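Side-chain contacts in 2-C-methyl-D-erythritol 2,4-cyclodiphosphate synthase (Francisella tularensis subsp. tularensis, PDB 3RE3), which probably catalyses the cyclisation of CDP-methylerythritol 2-phosphate to 2-C-methyl-D-erythritol 2,4-cyclodiphosphate with release of CMP, a step of the non-mevalonate isoprenoid pathway: residues D52-L55 and G56-L60; K75-D78 and S79-L83; L126-I130 and S131-I135. All blocks are in the same frame, centred on the assembly; numbering follows the deposited sequence. Where two conformers were deposited one is given.

Contact 1. Residues D52-L55 and G56-L60. With NA (sodium ion), chain F.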
loop_
_atom_site.group_PDB
_atom_site.type_symbol
_atom_site.label_atom_id
_atom_site.label_comp_id
_atom_site.label_asym_id
_atom_site.label_seq_id
_atom_site.Cartn_x
_atom_site.Cartn_y
_atom_site.Cartn_z
ATOM N N ASP A 52 -3.148 7.496 -11.032
ATOM C CA ASP A 52 -3.071 6.045 -11.085
ATOM C C ASP A 52 -4.188 5.372 -10.284
ATOM O O ASP A 52 -4.753 4.384 -10.736
ATOM C CB ASP A 52 -1.706 5.563 -10.575
ATOM C CG ASP A 52 -0.615 5.653 -11.632
ATOM O OD1 ASP A 52 -0.953 5.813 -12.829
ATOM O OD2 ASP A 52 0.581 5.540 -11.266
ATOM N N ALA A 53 -4.500 5.893 -9.100
ATOM C CA ALA A 53 -5.516 5.280 -8.250
ATOM C C ALA A 53 -6.890 5.372 -8.911
ATOM O O ALA A 53 -7.680 4.422 -8.907
ATOM C CB ALA A 53 -5.540 5.941 -6.877
ATOM N N ILE A 54 -7.159 6.534 -9.485
ATOM C CA ILE A 54 -8.441 6.800 -10.113
ATOM C C ILE A 54 -8.634 5.952 -11.372
ATOM O O ILE A 54 -9.649 5.283 -11.515
ATOM C CB ILE A 54 -8.611 8.298 -10.388
ATOM C CG1 ILE A 54 -8.941 9.013 -9.075
ATOM C CG2 ILE A 54 -9.702 8.543 -11.410
ATOM C CD1 ILE A 54 -8.842 10.517 -9.132
ATOM N N LEU A 55 -7.658 5.957 -12.272
ATOM C CA LEU A 55 -7.731 5.107 -13.448
ATOM C C LEU A 55 -7.724 3.665 -13.003
ATOM O O LEU A 55 -8.334 2.808 -13.634
ATOM C CB LEU A 55 -6.564 5.371 -14.383
ATOM C CG LEU A 55 -6.512 6.828 -14.830
ATOM C CD1 LEU A 55 -5.213 7.178 -15.510
ATOM C CD2 LEU A 55 -7.671 7.125 -15.747
ATOM N N GLY A 56 -7.030 3.395 -11.907
ATOM C CA GLY A 56 -7.034 2.056 -11.358
ATOM C C GLY A 56 -8.440 1.615 -10.987
ATOM O O GLY A 56 -8.918 0.580 -11.429
ATOM N N ALA A 57 -9.103 2.414 -10.169
ATOM C CA ALA A 57 -10.474 2.118 -9.767
ATOM C C ALA A 57 -11.410 1.858 -10.958
ATOM O O ALA A 57 -12.268 0.995 -10.883
ATOM C CB ALA A 57 -11.019 3.245 -8.892
ATOM N N LEU A 58 -11.197 2.575 -12.058
ATOM C CA LEU A 58 -12.017 2.460 -13.261
ATOM C C LEU A 58 -11.620 1.342 -14.246
ATOM O O LEU A 58 -12.239 1.232 -15.294
ATOM C CB LEU A 58 -11.990 3.785 -14.035
ATOM C CG LEU A 58 -12.339 5.109 -13.351
ATOM C CD1 LEU A 58 -12.235 6.266 -14.331
ATOM C CD2 LEU A 58 -13.727 5.076 -12.746
ATOM N N GLY A 59 -10.579 0.561 -13.949
ATOM C CA GLY A 59 -10.114 -0.471 -14.866
ATOM C C GLY A 59 -9.498 0.102 -16.134
ATOM O O GLY A 59 -9.429 -0.544 -17.176
ATOM N N LEU A 60 -9.024 1.333 -16.019
ATOM C CA LEU A 60 -8.386 2.075 -17.108
ATOM C C LEU A 60 -6.862 1.965 -17.206
ATOM O O LEU A 60 -6.252 2.693 -17.979
ATOM C CB LEU A 60 -8.834 3.525 -17.120
ATOM C CG LEU A 60 -10.345 3.558 -17.335
ATOM C CD1 LEU A 60 -10.859 4.976 -17.482
ATOM C CD2 LEU A 60 -10.693 2.737 -18.561
HETATM NA NA NA F . -10.320 -1.966 -11.125
#
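Leu60 N reaches five residues back to Leu55 O (2.9 Å), where a continuing alpha helix would bond four back. This long reach belongs to the Schellman motif that closes helix 45-57. Gly59, with phi at +68°, turns the chain, and its own N bonds to Gly56 O at 3.0 Å inside the loop of the wider bond. Just upstream the helix still runs normally: Ala57 N to Ala53 O is 2.8 Å and nearly straight at 166°, and Leu58 N follows on Ile54 O at 3.2 Å.

The turn brings two leucines together. Leu60 sets its CB against Leu55 CB, 4.0 Å away, and Leu55 CD2 reaches the same CB, the two side chains meeting at about a right angle. In Leu58, CG sits beside the backbone N (chi1 -53°), which lays it alongside Ile54 O, while CD1 only grazes Ile54 CG2. Beyond the segments, Ala53, Ala57 and Leu58 rest on strand 151-161, and Ile54 and Leu55 meet Ile86 of helix 79-92.

Gly56 O has a second role, binding the sodium ion at 2.9 Å, with Asn99 OD1 of the second subunit on the same ion. Ala57 O accepts from Arg7 NH2. The carbonyls at this helix end therefore face a metal cation and a guanidinium group, which would offset the partial negative charge of the helix C-terminus; the sodium, shared with Asn99 of the second subunit, adds a metal bridge to the helix end's place in the trimer interface.

Contact 2. Residues K75-D78 and S79-L83; sequences KNID and SKFFL
Two hydrogen bonds tie Asp78 to the first turn of the helix that follows it. Its carboxylate accepts from Lys80 N through OD1, a long bond of 3.3 Å but a straight one (171°), met from above the carboxylate plane. CG stands opposite the backbone N about the CA-CB bond (chi1 -167°), beside the carbonyl carbon, and this brings OD1 to the N-H of Lys80. The main-chain O of Asp78 takes Phe81 N at 2.9 Å.

This makes Asp78 the N-cap of helix 79-92, which lies against helices 45-57 and 115-126: Ser79 touches Ile47 of the former, and Lys80 touches Cys121 and Ile125 of the latter. A negative carboxylate at a helix N-terminus would be favoured by the helix dipole.

Charge plays a looser part between the side chains. Lys80 runs out extended, its CD and CE passing Asp78 OD2, yet NZ stays 4.4 Å from OD2, beyond a salt bridge.

Apolar contact comes from Ile77, whose two branches part. CD1 meets CZ of Phe82 at 3.7 Å, the side chains crossing at about a right angle, while CG2 lies 4.2 Å from Phe81 CB in the conformer given, a loose contact. The edge of the Phe82 ring also receives Ile77 O, 3.7 Å from CE2, close to the ring plane, and Phe67 packs edge-to-face with the same ring.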
loop_
_atom_site.group_PDB
_atom_site.type_symbol
_atom_site.label_atom_id
_atom_site.label_comp_id
_atom_site.label_asym_id
_atom_site.label_seq_id
_atom_site.Cartn_x
_atom_site.Cartn_y
_atom_site.Cartn_z
ATOM N N LYS A 75 4.467 15.616 -20.113
ATOM C CA LYS A 75 5.868 16.013 -20.053
ATOM C C LYS A 75 6.097 17.118 -19.021
ATOM O O LYS A 75 6.096 16.868 -17.813
ATOM C CB LYS A 75 6.344 16.472 -21.435
ATOM C CG LYS A 75 7.838 16.739 -21.529
ATOM C CD LYS A 75 8.197 17.316 -22.884
ATOM C CE LYS A 75 8.923 16.302 -23.743
ATOM N NZ LYS A 75 8.888 16.720 -25.166
ATOM N N ASN A 76 6.294 18.339 -19.511
ATOM C CA ASN A 76 6.598 19.474 -18.649
ATOM C C ASN A 76 5.377 20.301 -18.246
ATOM O O ASN A 76 5.514 21.325 -17.580
ATOM C CB ASN A 76 7.650 20.373 -19.297
ATOM C CG ASN A 76 8.453 21.152 -18.274
ATOM O OD1 ASN A 76 9.534 20.726 -17.861
ATOM N ND2 ASN A 76 7.927 22.297 -17.853
ATOM N N ILE A 77 4.189 19.865 -18.658
ATOM C CA ILE A 77 2.952 20.560 -18.299
ATOM C C ILE A 77 2.608 20.365 -16.821
ATOM O O ILE A 77 2.806 19.284 -16.265
ATOM C CB ILE A 77 1.745 20.096 -19.148
ATOM C CG1 ILE A 77 2.192 19.641 -20.538
ATOM C CG2 ILE A 77 0.702 21.202 -19.242
ATOM C CD1 ILE A 77 2.601 18.188 -20.603
ATOM N N ASP A 78 2.068 21.409 -16.198
ATOM C CA ASP A 78 1.734 21.354 -14.783
ATOM C C ASP A 78 0.899 20.104 -14.546
ATOM O O ASP A 78 -0.061 19.848 -15.268
ATOM C CB ASP A 78 0.946 22.602 -14.376
ATOM C CG ASP A 78 0.831 22.758 -12.871
ATOM O OD1 ASP A 78 0.997 21.753 -12.147
ATOM O OD2 ASP A 78 0.575 23.890 -12.410
ATOM N N SER A 79 1.281 19.312 -13.551
ATOM C CA SER A 79 0.616 18.038 -13.313
ATOM C C SER A 79 -0.877 18.230 -13.030
ATOM O O SER A 79 -1.688 17.331 -13.258
ATOM C CB SER A 79 1.303 17.278 -12.179
ATOM O OG SER A 79 1.698 15.981 -12.601
ATOM N N LYS A 80 -1.232 19.416 -12.544
ATOM C CA LYS A 80 -2.620 19.763 -12.314
ATOM C C LYS A 80 -3.481 19.531 -13.551
ATOM O O LYS A 80 -4.655 19.191 -13.435
ATOM C CB LYS A 80 -2.739 21.218 -11.882
ATOM C CG LYS A 80 -2.153 21.525 -10.520
ATOM C CD LYS A 80 -2.461 22.968 -10.145
ATOM C CE LYS A 80 -1.506 23.503 -9.087
ATOM N NZ LYS A 80 -1.711 24.957 -8.809
ATOM N N PHE A 81 -2.890 19.745 -14.722
ATOM C CA PHE A 81 -3.566 19.528 -15.991
ATOM C C PHE A 81 -4.053 18.092 -16.099
ATOM O O PHE A 81 -5.231 17.841 -16.358
ATOM C CB PHE A 81 -2.619 19.836 -17.155
ATOM C CG PHE A 81 -3.074 19.275 -18.475
ATOM C CD1 PHE A 81 -3.854 20.035 -19.330
ATOM C CD2 PHE A 81 -2.717 17.991 -18.863
ATOM C CE1 PHE A 81 -4.276 19.524 -20.541
ATOM C CE2 PHE A 81 -3.137 17.475 -20.074
ATOM C CZ PHE A 81 -3.917 18.242 -20.913
ATOM N N PHE A 82 -3.132 17.156 -15.901
ATOM C CA PHE A 82 -3.440 15.736 -15.999
ATOM C C PHE A 82 -4.568 15.372 -15.055
ATOM O O PHE A 82 -5.506 14.667 -15.419
ATOM C CB PHE A 82 -2.205 14.905 -15.684
ATOM C CG PHE A 82 -1.088 15.135 -16.640
ATOM C CD1 PHE A 82 -0.987 14.379 -17.791
ATOM C CD2 PHE A 82 -0.152 16.133 -16.410
ATOM C CE1 PHE A 82 0.045 14.596 -18.690
ATOM C CE2 PHE A 82 0.883 16.355 -17.305
ATOM C CZ PHE A 82 0.979 15.587 -18.446
ATOM N N LEU A 83 -4.471 15.880 -13.839
ATOM C CA LEU A 83 -5.501 15.671 -12.847
ATOM C C LEU A 83 -6.852 16.165 -13.376
ATOM O O LEU A 83 -7.898 15.564 -13.118
ATOM C CB LEU A 83 -5.132 16.388 -11.561
ATOM C CG LEU A 83 -5.988 15.936 -10.407
ATOM C CD1 LEU A 83 -5.957 14.422 -10.341
ATOM C CD2 LEU A 83 -5.481 16.554 -9.124
#

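Contact 3. Residues L126-I130 and S131-I135; sequences LEIQI and SQINI
Gln132 folds back along the chain so that its amide oxygen OE1 meets the backbone N of Gln129 at 2.7 Å. The bond is nearly straight (171°), with the donor tilted 25° from the amide's carbonyl plane. Beyond CG the side chain is extended, and it crosses those of Ile128 and Gln129 at a slant: OE1 lies by Ile128 CB and also near Gln129 CB, 3.5 Å off. The Gln129 side chain bends at chi2 and carries its own amide away, although the two amide planes stay within 16° of parallel. The far end of Gln132 is held too, NE2 donating to Ser98 O, so both polar atoms of this amide are used and its flip is fixed.

In the conformer given, Ile128 CD1 lies 4.3 Å from Ile133 CG2, a loose contact. Backbone bonds from residue i+3 back to i, the 3-10 pattern, wind the turn: Gln132 N to Gln129 O (2.8 Å) and Ile133 N to Ile130 O (3.1 Å). Ser131 O accepts from Arg7 of the third subunit. A short 3-10 turn thus leads from the Schellman end of helix 115-126 into strand 133-138, as in the returning connection of a beta-alpha-beta unit, here joining parallel neighbours 96-105 and 133-138.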
loop_
_atom_site.group_PDB
_atom_site.type_symbol
_atom_site.label_atom_id
_atom_site.label_comp_id
_atom_site.label_asym_id
_atom_site.label_seq_id
_atom_site.Cartn_x
_atom_site.Cartn_y
_atom_site.Cartn_z
ATOM N N LEU A 126 -10.654 18.714 -8.423
ATOM C CA LEU A 126 -11.469 17.518 -8.457
ATOM C C LEU A 126 -12.913 17.831 -8.100
ATOM O O LEU A 126 -13.805 16.992 -8.262
ATOM C CB LEU A 126 -10.908 16.483 -7.492
ATOM C CG LEU A 126 -9.587 15.835 -7.902
ATOM C CD1 LEU A 126 -9.092 14.900 -6.808
ATOM C CD2 LEU A 126 -9.770 15.090 -9.220
ATOM N N GLU A 127 -13.130 19.044 -7.604
ATOM C CA GLU A 127 -14.462 19.497 -7.239
ATOM C C GLU A 127 -15.101 18.555 -6.235
ATOM O O GLU A 127 -16.200 18.056 -6.452
ATOM C CB GLU A 127 -15.317 19.622 -8.488
ATOM C CG GLU A 127 -14.724 20.570 -9.496
ATOM C CD GLU A 127 -15.370 20.445 -10.845
ATOM O OE1 GLU A 127 -16.622 20.526 -10.915
ATOM O OE2 GLU A 127 -14.620 20.252 -11.829
ATOM N N ILE A 128 -14.380 18.290 -5.153
ATOM C CA ILE A 128 -14.926 17.593 -4.000
ATOM C C ILE A 128 -14.623 18.438 -2.773
ATOM O O ILE A 128 -13.947 19.462 -2.857
ATOM C CB ILE A 128 -14.245 16.247 -3.780
ATOM C CG1 ILE A 128 -12.761 16.476 -3.454
ATOM C CG2 ILE A 128 -14.414 15.352 -4.983
ATOM C CD1 ILE A 128 -11.809 15.566 -4.189
ATOM N N GLN A 129 -15.095 17.981 -1.625
ATOM C CA GLN A 129 -14.803 18.657 -0.373
ATOM C C GLN A 129 -13.384 18.343 0.098
ATOM O O GLN A 129 -12.866 17.244 -0.119
ATOM C CB GLN A 129 -15.820 18.251 0.697
ATOM C CG GLN A 129 -17.228 18.704 0.392
ATOM C CD GLN A 129 -17.269 20.162 -0.024
ATOM O OE1 GLN A 129 -17.012 21.060 0.786
ATOM N NE2 GLN A 129 -17.575 20.408 -1.298
ATOM N N ILE A 130 -12.756 19.314 0.741
ATOM C CA ILE A 130 -11.450 19.082 1.329
ATOM C C ILE A 130 -11.505 17.851 2.227
ATOM O O ILE A 130 -10.537 17.088 2.322
ATOM C CB ILE A 130 -10.964 20.305 2.125
ATOM C CG1 ILE A 130 -10.457 21.375 1.166
ATOM C CG2 ILE A 130 -9.842 19.938 3.062
ATOM C CD1 ILE A 130 -10.273 22.729 1.817
ATOM N N SER A 131 -12.649 17.640 2.861
ATOM C CA SER A 131 -12.785 16.551 3.811
ATOM C C SER A 131 -12.885 15.209 3.104
ATOM O O SER A 131 -12.820 14.148 3.725
ATOM C CB SER A 131 -14.003 16.773 4.703
ATOM O OG SER A 131 -15.176 16.974 3.930
ATOM N N GLN A 132 -13.045 15.262 1.794
ATOM C CA GLN A 132 -13.071 14.051 1.008
ATOM C C GLN A 132 -11.702 13.613 0.515
ATOM O O GLN A 132 -11.598 12.552 -0.096
ATOM C CB GLN A 132 -13.942 14.251 -0.205
ATOM C CG GLN A 132 -15.419 14.221 0.063
ATOM C CD GLN A 132 -16.177 14.500 -1.202
ATOM O OE1 GLN A 132 -16.385 15.653 -1.566
ATOM N NE2 GLN A 132 -16.548 13.446 -1.912
ATOM N N ILE A 133 -10.670 14.433 0.728
ATOM C CA ILE A 133 -9.294 14.030 0.381
ATOM C C ILE A 133 -8.264 14.232 1.493
ATOM O O ILE A 133 -7.920 15.349 1.854
ATOM C CB ILE A 133 -8.764 14.679 -0.916
ATOM C CG1 ILE A 133 -7.262 14.427 -1.020
ATOM C CG2 ILE A 133 -9.041 16.180 -0.947
ATOM C CD1 ILE A 133 -6.704 14.621 -2.423
ATOM N N ASN A 134 -7.753 13.128 2.006
ATOM C CA ASN A 134 -6.848 13.160 3.132
ATOM C C ASN A 134 -5.429 12.953 2.646
ATOM O O ASN A 134 -5.172 12.085 1.809
ATOM C CB ASN A 134 -7.218 12.053 4.111
ATOM C CG ASN A 134 -6.651 12.280 5.469
ATOM O OD1 ASN A 134 -7.234 12.998 6.277
ATOM N ND2 ASN A 134 -5.494 11.678 5.737
ATOM N N ILE A 135 -4.511 13.753 3.181
ATOM C CA ILE A 135 -3.093 13.666 2.851
ATOM C C ILE A 135 -2.314 13.626 4.145
ATOM O O ILE A 135 -2.341 14.588 4.923
ATOM C CB ILE A 135 -2.613 14.919 2.092
ATOM C CG1 ILE A 135 -3.349 15.093 0.757
ATOM C CG2 ILE A 135 -1.145 14.850 1.867
ATOM C CD1 ILE A 135 -3.052 16.425 0.089
#

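The three contacts follow one another in series along the chain, each at an end of one of the three long helices, 45-57, 79-92 and 115-126. Contact 1 closes the first, contact 2 opens the second, and contact 3 leads from the third into strand 133-138. Their centres lie about 17 to 19 Å apart. Contacts 2 and 3 touch, Leu83 CD1 packing 4.0 Å from Leu126 CD2, whereas contact 1 comes within about 5 Å of either without touching. Asn134 of contact 3 bonds to Gly61 and packs on Gly59 of the third subunit, just past that subunit's helix 45-57. Contacts 1 and 3 thus belong to the trimer interface, while contact 2 stays on its own subunit's surface.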